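Local coordinates for protein KLLA0F20702p (Kluyveromyces lactis, PDB 5Y5A) that is the yeast telomerase subunit Est1, which probably helps bring telomerase to chromosome ends by binding the telomere protein Cdc13, at residues Phe258-Leu266 / Met487-Phe496; Gln343-Tyr354 / Lys400-Val409. One frame throughout, in Å; residues are numbered along the deposited sequence.

Contact 1. Residues Phe258-Leu266 / Met487-Phe496; sequences FVRSSLSRL and MLKEFGPTKF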
loop_
_atom_site.group_PDB
_atom_site.type_symbol
_atom_site.label_atom_id
_atom_site.label_comp_id
_atom_site.label_asym_id
_atom_site.label_seq_id
_atom_site.Cartn_x
_atom_site.Cartn_y
_atom_site.Cartn_z
ATOM N N PHE A 258 6.352 1.041 -0.812
ATOM C CA PHE A 258 7.097 0.481 -1.941
ATOM C C PHE A 258 6.660 -0.955 -2.234
ATOM O O PHE A 258 6.576 -1.360 -3.392
ATOM C CB PHE A 258 8.611 0.526 -1.683
ATOM C CG PHE A 258 9.181 1.926 -1.622
ATOM C CD1 PHE A 258 8.513 2.992 -2.215
ATOM C CD2 PHE A 258 10.381 2.176 -0.967
ATOM C CE1 PHE A 258 9.037 4.287 -2.164
ATOM C CE2 PHE A 258 10.909 3.465 -0.909
ATOM C CZ PHE A 258 10.232 4.522 -1.506
ATOM N N VAL A 259 6.389 -1.723 -1.183
ATOM C CA VAL A 259 5.952 -3.105 -1.350
ATOM C C VAL A 259 4.557 -3.137 -1.961
ATOM O O VAL A 259 4.297 -3.909 -2.872
ATOM C CB VAL A 259 5.956 -3.865 -0.010
ATOM C CG1 VAL A 259 5.189 -5.174 -0.136
ATOM C CG2 VAL A 259 7.391 -4.127 0.434
ATOM N N ARG A 260 3.664 -2.276 -1.471
ATOM C CA ARG A 260 2.320 -2.179 -2.041
ATOM C C ARG A 260 2.366 -1.799 -3.530
ATOM O O ARG A 260 1.494 -2.186 -4.308
ATOM C CB ARG A 260 1.475 -1.157 -1.275
ATOM C CG ARG A 260 1.149 -1.526 0.184
ATOM C CD ARG A 260 0.284 -2.785 0.286
ATOM N NE ARG A 260 -0.905 -2.722 -0.559
ATOM C CZ ARG A 260 -2.084 -2.242 -0.170
ATOM N NH1 ARG A 260 -2.240 -1.770 1.062
ATOM N NH2 ARG A 260 -3.113 -2.236 -1.015
ATOM N N SER A 261 3.385 -1.038 -3.917
ATOM C CA SER A 261 3.462 -0.505 -5.268
ATOM C C SER A 261 3.981 -1.569 -6.220
ATOM O O SER A 261 3.761 -1.494 -7.422
ATOM C CB SER A 261 4.364 0.730 -5.319
ATOM O OG SER A 261 5.722 0.346 -5.439
ATOM N N SER A 262 4.676 -2.555 -5.662
ATOM C CA SER A 262 5.274 -3.620 -6.451
ATOM C C SER A 262 4.332 -4.790 -6.617
ATOM O O SER A 262 4.521 -5.602 -7.504
ATOM C CB SER A 262 6.564 -4.125 -5.800
ATOM O OG SER A 262 7.458 -3.068 -5.542
ATOM N N LEU A 263 3.334 -4.884 -5.742
ATOM C CA LEU A 263 2.482 -6.070 -5.660
ATOM C C LEU A 263 0.996 -5.790 -5.923
ATOM O O LEU A 263 0.155 -6.673 -5.750
ATOM C CB LEU A 263 2.630 -6.719 -4.283
ATOM C CG LEU A 263 4.031 -7.170 -3.873
ATOM C CD1 LEU A 263 3.981 -7.698 -2.458
ATOM C CD2 LEU A 263 4.509 -8.246 -4.820
ATOM N N SER A 264 0.661 -4.567 -6.319
ATOM C CA SER A 264 -0.721 -4.268 -6.660
ATOM C C SER A 264 -1.009 -4.882 -8.024
ATOM O O SER A 264 -0.081 -5.236 -8.748
ATOM C CB SER A 264 -0.982 -2.756 -6.653
ATOM O OG SER A 264 -0.305 -2.097 -7.710
ATOM N N ARG A 265 -2.284 -5.001 -8.381
ATOM C CA ARG A 265 -2.654 -5.688 -9.613
ATOM C C ARG A 265 -2.032 -5.029 -10.853
ATOM O O ARG A 265 -1.713 -5.715 -11.833
ATOM C CB ARG A 265 -4.184 -5.765 -9.753
ATOM C CG ARG A 265 -4.640 -6.653 -10.932
ATOM C CD ARG A 265 -6.083 -7.138 -10.767
ATOM N NE ARG A 265 -7.011 -6.023 -10.618
ATOM C CZ ARG A 265 -7.633 -5.436 -11.629
ATOM N NH1 ARG A 265 -7.444 -5.878 -12.869
ATOM N NH2 ARG A 265 -8.456 -4.418 -11.402
ATOM N N LEU A 266 -1.848 -3.711 -10.805
ATOM C CA LEU A 266 -1.087 -2.991 -11.837
ATOM C C LEU A 266 0.112 -2.267 -11.212
ATOM O O LEU A 266 0.053 -1.064 -10.943
ATOM C CB LEU A 266 -1.977 -1.990 -12.571
ATOM C CG LEU A 266 -2.914 -2.581 -13.624
ATOM C CD1 LEU A 266 -3.831 -1.508 -14.156
ATOM C CD2 LEU A 266 -2.104 -3.184 -14.754
ATOM N N MET A 487 -8.249 -1.557 2.837
ATOM C CA MET A 487 -6.812 -1.297 2.794
ATOM C C MET A 487 -6.095 -2.192 1.788
ATOM O O MET A 487 -5.150 -1.758 1.135
ATOM C CB MET A 487 -6.195 -1.472 4.185
ATOM C CG MET A 487 -6.728 -0.456 5.192
ATOM S SD MET A 487 -6.364 -0.859 6.912
ATOM C CE MET A 487 -4.600 -0.550 6.943
ATOM N N LEU A 488 -6.564 -3.427 1.650
ATOM C CA LEU A 488 -5.865 -4.425 0.844
ATOM C C LEU A 488 -6.472 -4.692 -0.546
ATOM O O LEU A 488 -6.113 -5.681 -1.205
ATOM C CB LEU A 488 -5.794 -5.737 1.630
ATOM C CG LEU A 488 -4.931 -5.665 2.897
ATOM C CD1 LEU A 488 -4.810 -7.034 3.555
ATOM C CD2 LEU A 488 -3.562 -5.132 2.549
ATOM N N LYS A 489 -7.391 -3.837 -0.993
ATOM C CA LYS A 489 -7.974 -4.013 -2.325
ATOM C C LYS A 489 -6.863 -4.014 -3.375
ATOM O O LYS A 489 -5.996 -3.150 -3.345
ATOM C CB LYS A 489 -9.002 -2.919 -2.625
ATOM C CG LYS A 489 -10.237 -3.005 -1.755
ATOM C CD LYS A 489 -11.091 -1.752 -1.822
ATOM C CE LYS A 489 -11.922 -1.708 -3.089
ATOM N NZ LYS A 489 -13.002 -0.684 -2.978
ATOM N N GLU A 490 -6.883 -5.017 -4.255
ATOM C CA GLU A 490 -5.905 -5.206 -5.342
ATOM C C GLU A 490 -4.493 -5.585 -4.881
ATOM O O GLU A 490 -3.548 -5.562 -5.677
ATOM C CB GLU A 490 -5.826 -3.955 -6.219
ATOM C CG GLU A 490 -7.172 -3.501 -6.750
ATOM C CD GLU A 490 -7.690 -4.332 -7.923
ATOM O OE1 GLU A 490 -7.318 -5.522 -8.069
ATOM O OE2 GLU A 490 -8.483 -3.777 -8.713
ATOM N N PHE A 491 -4.358 -5.934 -3.602
ATOM C CA PHE A 491 -3.113 -6.480 -3.061
ATOM C C PHE A 491 -2.906 -7.901 -3.577
ATOM O O PHE A 491 -3.696 -8.790 -3.268
ATOM C CB PHE A 491 -3.159 -6.467 -1.534
ATOM C CG PHE A 491 -1.856 -6.803 -0.855
ATOM C CD1 PHE A 491 -0.686 -6.130 -1.179
ATOM C CD2 PHE A 491 -1.823 -7.746 0.168
ATOM C CE1 PHE A 491 0.507 -6.414 -0.520
ATOM C CE2 PHE A 491 -0.639 -8.031 0.830
ATOM C CZ PHE A 491 0.531 -7.359 0.482
ATOM N N GLY A 492 -1.854 -8.112 -4.360
ATOM C CA GLY A 492 -1.606 -9.407 -4.984
ATOM C C GLY A 492 -1.505 -10.630 -4.078
ATOM O O GLY A 492 -2.088 -11.665 -4.380
ATOM N N PRO A 493 -0.759 -10.534 -2.963
ATOM C CA PRO A 493 -0.598 -11.750 -2.148
ATOM C C PRO A 493 -1.893 -12.332 -1.562
ATOM O O PRO A 493 -1.920 -13.514 -1.245
ATOM C CB PRO A 493 0.333 -11.283 -1.032
ATOM C CG PRO A 493 1.164 -10.231 -1.693
ATOM C CD PRO A 493 0.193 -9.486 -2.565
ATOM N N THR A 494 -2.934 -11.523 -1.413
ATOM C CA THR A 494 -4.222 -12.033 -0.951
ATOM C C THR A 494 -5.184 -12.143 -2.135
ATOM O O THR A 494 -6.400 -12.251 -1.960
ATOM C CB THR A 494 -4.827 -11.137 0.158
ATOM O OG1 THR A 494 -4.739 -9.758 -0.236
ATOM C CG2 THR A 494 -4.056 -11.324 1.474
ATOM N N LYS A 495 -4.612 -12.112 -3.340
ATOM C CA LYS A 495 -5.366 -12.243 -4.585
ATOM C C LYS A 495 -6.415 -11.161 -4.797
ATOM O O LYS A 495 -7.505 -11.438 -5.304
ATOM C CB LYS A 495 -6.022 -13.622 -4.682
ATOM C CG LYS A 495 -5.056 -14.778 -4.522
ATOM C CD LYS A 495 -4.158 -14.922 -5.729
ATOM C CE LYS A 495 -3.454 -16.266 -5.712
ATOM N NZ LYS A 495 -2.577 -16.430 -6.899
ATOM N N PHE A 496 -6.072 -9.943 -4.377
ATOM C CA PHE A 496 -6.738 -8.707 -4.796
ATOM C C PHE A 496 -7.994 -8.422 -3.982
ATOM O O PHE A 496 -8.527 -7.311 -4.028
ATOM C CB PHE A 496 -7.157 -8.792 -6.271
ATOM C CG PHE A 496 -6.030 -9.170 -7.190
ATOM C CD1 PHE A 496 -4.795 -8.542 -7.078
ATOM C CD2 PHE A 496 -6.185 -10.166 -8.145
ATOM C CE1 PHE A 496 -3.737 -8.887 -7.913
ATOM C CE2 PHE A 496 -5.125 -10.515 -8.988
ATOM C CZ PHE A 496 -3.896 -9.867 -8.863
HETATM O O HOH W 1 -3.314 -2.298 -3.885
#

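Contact 2. Residues Gln343-Tyr354 / Lys400-Val409; sequences QTLLFDKIEIRY and KFFTHLIDKV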
loop_
_atom_site.group_PDB
_atom_site.type_symbol
_atom_site.label_atom_id
_atom_site.label_comp_id
_atom_site.label_asym_id
_atom_site.label_seq_id
_atom_site.Cartn_x
_atom_site.Cartn_y
_atom_site.Cartn_z
ATOM N N GLN A 343 15.547 -8.133 16.284
ATOM C CA GLN A 343 14.411 -9.030 16.358
ATOM C C GLN A 343 13.880 -9.148 17.777
ATOM O O GLN A 343 12.663 -9.130 18.008
ATOM C CB GLN A 343 14.788 -10.415 15.840
ATOM C CG GLN A 343 13.707 -11.454 16.090
ATOM C CD GLN A 343 14.203 -12.865 15.894
ATOM O OE1 GLN A 343 14.694 -13.499 16.829
ATOM N NE2 GLN A 343 14.074 -13.368 14.680
ATOM N N THR A 344 14.795 -9.280 18.728
ATOM C CA THR A 344 14.378 -9.472 20.109
ATOM C C THR A 344 13.671 -8.212 20.614
ATOM O O THR A 344 12.670 -8.296 21.321
ATOM C CB THR A 344 15.574 -9.840 21.016
ATOM O OG1 THR A 344 16.601 -8.857 20.888
ATOM C CG2 THR A 344 16.157 -11.183 20.613
ATOM N N LEU A 345 14.162 -7.045 20.218
ATOM C CA LEU A 345 13.592 -5.791 20.702
ATOM C C LEU A 345 12.258 -5.525 20.014
ATOM O O LEU A 345 11.297 -5.100 20.658
ATOM C CB LEU A 345 14.560 -4.628 20.475
ATOM C CG LEU A 345 14.464 -3.462 21.462
ATOM C CD1 LEU A 345 14.512 -3.978 22.886
ATOM C CD2 LEU A 345 15.581 -2.469 21.247
ATOM N N LEU A 346 12.207 -5.769 18.705
ATOM C CA LEU A 346 10.953 -5.731 17.956
ATOM C C LEU A 346 9.884 -6.621 18.600
ATOM O O LEU A 346 8.756 -6.191 18.811
ATOM C CB LEU A 346 11.165 -6.192 16.506
ATOM C CG LEU A 346 9.879 -6.300 15.684
ATOM C CD1 LEU A 346 9.327 -4.904 15.469
ATOM C CD2 LEU A 346 10.074 -7.023 14.347
ATOM N N PHE A 347 10.239 -7.871 18.877
ATOM C CA PHE A 347 9.276 -8.821 19.433
ATOM C C PHE A 347 8.888 -8.398 20.831
ATOM O O PHE A 347 7.723 -8.515 21.208
ATOM C CB PHE A 347 9.832 -10.252 19.427
ATOM C CG PHE A 347 9.670 -10.969 18.098
ATOM C CD1 PHE A 347 10.108 -10.385 16.919
ATOM C CD2 PHE A 347 9.095 -12.233 18.036
ATOM C CE1 PHE A 347 9.965 -11.048 15.699
ATOM C CE2 PHE A 347 8.941 -12.900 16.822
ATOM C CZ PHE A 347 9.384 -12.318 15.658
ATOM N N ASP A 348 9.849 -7.878 21.595
ATOM C CA ASP A 348 9.559 -7.403 22.955
ATOM C C ASP A 348 8.616 -6.201 22.948
ATOM O O ASP A 348 7.667 -6.148 23.732
ATOM C CB ASP A 348 10.850 -7.045 23.701
ATOM C CG ASP A 348 11.603 -8.275 24.203
ATOM O OD1 ASP A 348 11.173 -9.418 23.910
ATOM O OD2 ASP A 348 12.635 -8.103 24.882
ATOM N N LYS A 349 8.875 -5.233 22.070
ATOM C CA LYS A 349 8.003 -4.063 21.954
ATOM C C LYS A 349 6.587 -4.502 21.558
ATOM O O LYS A 349 5.601 -4.004 22.091
ATOM C CB LYS A 349 8.556 -3.063 20.932
ATOM C CG LYS A 349 9.842 -2.347 21.365
ATOM C CD LYS A 349 9.654 -1.636 22.694
ATOM C CE LYS A 349 10.879 -0.854 23.090
ATOM N NZ LYS A 349 10.720 -0.223 24.434
ATOM N N ILE A 350 6.496 -5.457 20.644
ATOM C CA ILE A 350 5.194 -5.965 20.208
ATOM C C ILE A 350 4.431 -6.593 21.389
ATOM O O ILE A 350 3.241 -6.349 21.565
ATOM C CB ILE A 350 5.353 -6.976 19.054
ATOM C CG1 ILE A 350 5.828 -6.256 17.786
ATOM C CG2 ILE A 350 4.039 -7.724 18.771
ATOM C CD1 ILE A 350 6.078 -7.183 16.601
ATOM N N GLU A 351 5.130 -7.356 22.223
ATOM C CA GLU A 351 4.507 -8.023 23.366
ATOM C C GLU A 351 4.102 -7.034 24.453
ATOM O O GLU A 351 3.022 -7.133 25.031
ATOM C CB GLU A 351 5.462 -9.078 23.933
ATOM C CG GLU A 351 4.986 -9.794 25.169
ATOM C CD GLU A 351 5.845 -11.006 25.483
ATOM O OE1 GLU A 351 6.867 -11.212 24.786
ATOM O OE2 GLU A 351 5.494 -11.760 26.409
ATOM N N ILE A 352 4.963 -6.056 24.712
ATOM C CA ILE A 352 4.775 -5.156 25.844
ATOM C C ILE A 352 3.999 -3.885 25.471
ATOM O O ILE A 352 3.304 -3.301 26.309
ATOM C CB ILE A 352 6.153 -4.770 26.455
ATOM C CG1 ILE A 352 6.891 -6.029 26.922
ATOM C CG2 ILE A 352 6.012 -3.778 27.598
ATOM C CD1 ILE A 352 8.231 -5.755 27.578
ATOM N N ARG A 353 4.105 -3.461 24.215
ATOM C CA ARG A 353 3.625 -2.131 23.832
ATOM C C ARG A 353 2.634 -2.147 22.671
ATOM O O ARG A 353 2.535 -1.169 21.933
ATOM C CB ARG A 353 4.811 -1.229 23.454
ATOM C CG ARG A 353 5.948 -1.157 24.482
ATOM C CD ARG A 353 5.560 -0.384 25.724
ATOM N NE ARG A 353 6.641 -0.388 26.708
ATOM C CZ ARG A 353 6.630 0.316 27.834
ATOM N NH1 ARG A 353 5.598 1.091 28.131
ATOM N NH2 ARG A 353 7.655 0.243 28.667
ATOM N N TYR A 354 1.897 -3.242 22.501
ATOM C CA TYR A 354 1.029 -3.353 21.332
ATOM C C TYR A 354 -0.188 -2.428 21.395
ATOM O O TYR A 354 -0.692 -1.998 20.361
ATOM C CB TYR A 354 0.568 -4.803 21.133
ATOM C CG TYR A 354 -0.360 -5.343 22.203
ATOM C CD1 TYR A 354 -1.723 -5.070 22.173
ATOM C CD2 TYR A 354 0.123 -6.158 23.223
ATOM C CE1 TYR A 354 -2.578 -5.566 23.149
ATOM C CE2 TYR A 354 -0.724 -6.660 24.199
ATOM C CZ TYR A 354 -2.072 -6.363 24.153
ATOM O OH TYR A 354 -2.915 -6.863 25.111
ATOM N N LYS A 400 7.104 -17.367 12.521
ATOM C CA LYS A 400 7.512 -17.025 13.872
ATOM C C LYS A 400 6.825 -15.719 14.293
ATOM O O LYS A 400 6.312 -15.602 15.408
ATOM C CB LYS A 400 9.033 -16.892 13.954
ATOM C CG LYS A 400 9.542 -16.596 15.347
ATOM C CD LYS A 400 11.057 -16.548 15.392
ATOM C CE LYS A 400 11.533 -16.289 16.815
ATOM N NZ LYS A 400 13.016 -16.329 16.936
ATOM N N PHE A 401 6.813 -14.748 13.381
ATOM C CA PHE A 401 6.156 -13.458 13.602
ATOM C C PHE A 401 4.651 -13.629 13.814
ATOM O O PHE A 401 4.070 -13.019 14.716
ATOM C CB PHE A 401 6.414 -12.526 12.414
ATOM C CG PHE A 401 5.979 -11.111 12.644
ATOM C CD1 PHE A 401 6.831 -10.200 13.248
ATOM C CD2 PHE A 401 4.723 -10.684 12.240
ATOM C CE1 PHE A 401 6.442 -8.886 13.452
ATOM C CE2 PHE A 401 4.322 -9.368 12.445
ATOM C CZ PHE A 401 5.180 -8.474 13.050
ATOM N N PHE A 402 4.039 -14.460 12.968
ATOM C CA PHE A 402 2.626 -14.834 13.097
ATOM C C PHE A 402 2.303 -15.376 14.487
ATOM O O PHE A 402 1.421 -14.870 15.172
ATOM C CB PHE A 402 2.238 -15.903 12.064
ATOM C CG PHE A 402 2.099 -15.393 10.655
ATOM C CD1 PHE A 402 2.464 -14.101 10.318
ATOM C CD2 PHE A 402 1.594 -16.225 9.662
ATOM C CE1 PHE A 402 2.331 -13.649 9.025
ATOM C CE2 PHE A 402 1.460 -15.777 8.366
ATOM C CZ PHE A 402 1.831 -14.483 8.046
ATOM N N THR A 403 3.016 -16.421 14.899
ATOM C CA THR A 403 2.715 -17.062 16.173
ATOM C C THR A 403 2.980 -16.120 17.339
ATOM O O THR A 403 2.297 -16.177 18.359
ATOM C CB THR A 403 3.519 -18.360 16.363
ATOM O OG1 THR A 403 4.919 -18.067 16.348
ATOM C CG2 THR A 403 3.212 -19.322 15.245
ATOM N N HIS A 404 3.967 -15.248 17.190
ATOM C CA HIS A 404 4.209 -14.227 18.208
ATOM C C HIS A 404 3.008 -13.273 18.287
ATOM O O HIS A 404 2.500 -12.995 19.374
ATOM C CB HIS A 404 5.496 -13.454 17.910
ATOM C CG HIS A 404 5.906 -12.526 19.005
ATOM N ND1 HIS A 404 6.350 -12.971 20.232
ATOM C CD2 HIS A 404 5.939 -11.173 19.063
ATOM C CE1 HIS A 404 6.639 -11.934 20.998
ATOM N NE2 HIS A 404 6.401 -10.831 20.309
ATOM N N LEU A 405 2.551 -12.795 17.131
ATOM C CA LEU A 405 1.342 -11.974 17.051
ATOM C C LEU A 405 0.141 -12.661 17.677
ATOM O O LEU A 405 -0.594 -12.060 18.439
ATOM C CB LEU A 405 1.000 -11.641 15.603
ATOM C CG LEU A 405 1.685 -10.438 14.971
ATOM C CD1 LEU A 405 0.998 -10.085 13.661
ATOM C CD2 LEU A 405 1.662 -9.275 15.946
ATOM N N ILE A 406 -0.075 -13.918 17.311
ATOM C CA ILE A 406 -1.210 -14.664 17.826
ATOM C C ILE A 406 -1.082 -14.898 19.334
ATOM O O ILE A 406 -1.980 -14.556 20.100
ATOM C CB ILE A 406 -1.354 -16.014 17.108
ATOM C CG1 ILE A 406 -1.666 -15.776 15.630
ATOM C CG2 ILE A 406 -2.443 -16.857 17.784
ATOM C CD1 ILE A 406 -1.377 -16.951 14.732
ATOM N N ASP A 407 0.045 -15.463 19.757
ATOM C CA ASP A 407 0.221 -15.836 21.155
ATOM C C ASP A 407 0.232 -14.626 22.086
ATOM O O ASP A 407 -0.398 -14.658 23.132
ATOM C CB ASP A 407 1.513 -16.641 21.352
ATOM C CG ASP A 407 1.494 -17.980 20.616
ATOM O OD1 ASP A 407 0.440 -18.353 20.058
ATOM O OD2 ASP A 407 2.537 -18.663 20.591
ATOM N N LYS A 408 0.936 -13.553 21.728
ATOM C CA LYS A 408 1.120 -12.475 22.703
ATOM C C LYS A 408 0.170 -11.303 22.498
ATOM O O LYS A 408 0.056 -10.445 23.375
ATOM C CB LYS A 408 2.569 -11.963 22.688
ATOM C CG LYS A 408 3.641 -13.045 22.765
ATOM C CD LYS A 408 3.574 -13.831 24.057
ATOM C CE LYS A 408 4.644 -14.907 24.078
ATOM N NZ LYS A 408 4.465 -15.832 25.224
ATOM N N VAL A 409 -0.519 -11.247 21.361
ATOM C CA VAL A 409 -1.360 -10.077 21.111
ATOM C C VAL A 409 -2.829 -10.434 20.879
ATOM O O VAL A 409 -3.684 -10.079 21.688
ATOM C CB VAL A 409 -0.843 -9.242 19.905
ATOM C CG1 VAL A 409 -1.667 -7.982 19.754
ATOM C CG2 VAL A 409 0.627 -8.884 20.091
#

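Contact 1. Residues Phe258-Leu266 / Met487-Phe496
Arg265 runs along the Phe496 ring to Glu490. CB touches the Phe496 ring at CE1 (3.7 Å), and CG passes CE1 and CZ. CD then stands over the centre of the ring, 3.8 Å from the centroid and 5° off the normal, a CH-pi contact. A bend at chi3 (57°) turns the guanidinium off the ring and onto Glu490, which it grips side-on: NE lies 2.6 Å from OE1 and NH2 lies 2.8 Å from OE2, both bonds nearly straight. Both oxygens lie in the guanidinium plane, although OE1 is met from above the carboxylate plane. Beyond the salt bridge, NH1 bonds the backbone of the bound peptide; an aromatic side chain of that peptide makes a cation-pi contact with Lys489, whose NZ also hydrogen-bonds Leu516 O. Arg260 works end-on instead, NH1 and NH2 both donating to Met487 O, while a water joins NH2 to Lys489 O. Between the two arginines Gly492 N donates to Leu263 O (2.8 Å), and Ser264 and Phe491 form a single beta bridge. Here the end of helix 251-263 meets a loop containing a type II turn, Leu488 to Phe491, forming part of a peptide-binding surface in the Est1 DNA/RNA-binding domain.

Contact 2. Residues Gln343-Tyr354 / Lys400-Val409
The His404 ring carries Phe347 CD2 over the centre of one face, 3.3 Å from His404 CG, while Glu351 OE1 comes to its edge near CE1. The Phe347 and His404 planes are 36° apart, an oblique pairing. Phe401 turns its edge toward the Phe347 face, with centroids 5.9 Å apart and planes at 83°, an offset edge-to-face pair; Leu346 CD2 also lies at the Phe401 edge. On the Tyr354 ring, Val409 CG1 sits over one face, off centre, in a CH-pi contact, and the hydroxyl bonds Glu413. Ile350 fills the middle as a knob among Phe401, His404, Leu405 and Val409, its CD1 3.6 Å from Phe401 CE1 and its CG2 3.8 Å from Val409 CG2. With CG anti to the backbone N (chi1 -172°), His404 extends toward the neighbouring helix, and NE2 donates to Phe347 O at 2.8 Å. That carbonyl also accepts the helical bond from Glu351 N, on the opposite face of its plane. Around this core, Lys400 NZ makes a weak bond to Gln343 OE1, and Glu351 and Lys408 stay beyond salt-bridge range. The chemistry implies that aromatic and aliphatic packing joins these near-parallel helices, while the NE2 bond probably helps to hold the imidazole's rotation.

Overall arrangement
Both contacts fall within the Est1 DNA/RNA-binding domain, and contact 2 is nested in the loop that contact 1 closes. Their centres are 25 Å apart and their nearest atoms about 9 Å, so they do not touch. The centre of contact 1 lies about 7 Å from the centre of the chain, that of contact 2 about 22 Å, yet each is partly buried. Helix 339-379 links them: contact 2 uses its earlier part, while His373 and Met374 farther along touch Pro493 and Ser262 of contact 1. Arginine hydrogen bonds and a salt bridge, with a single backbone bridge, characterise 258-266/487-496, where helix end meets loop beside the bound peptide; hydrophobic interlocking dominates at 343-354/400-409, where two helices run at 27°.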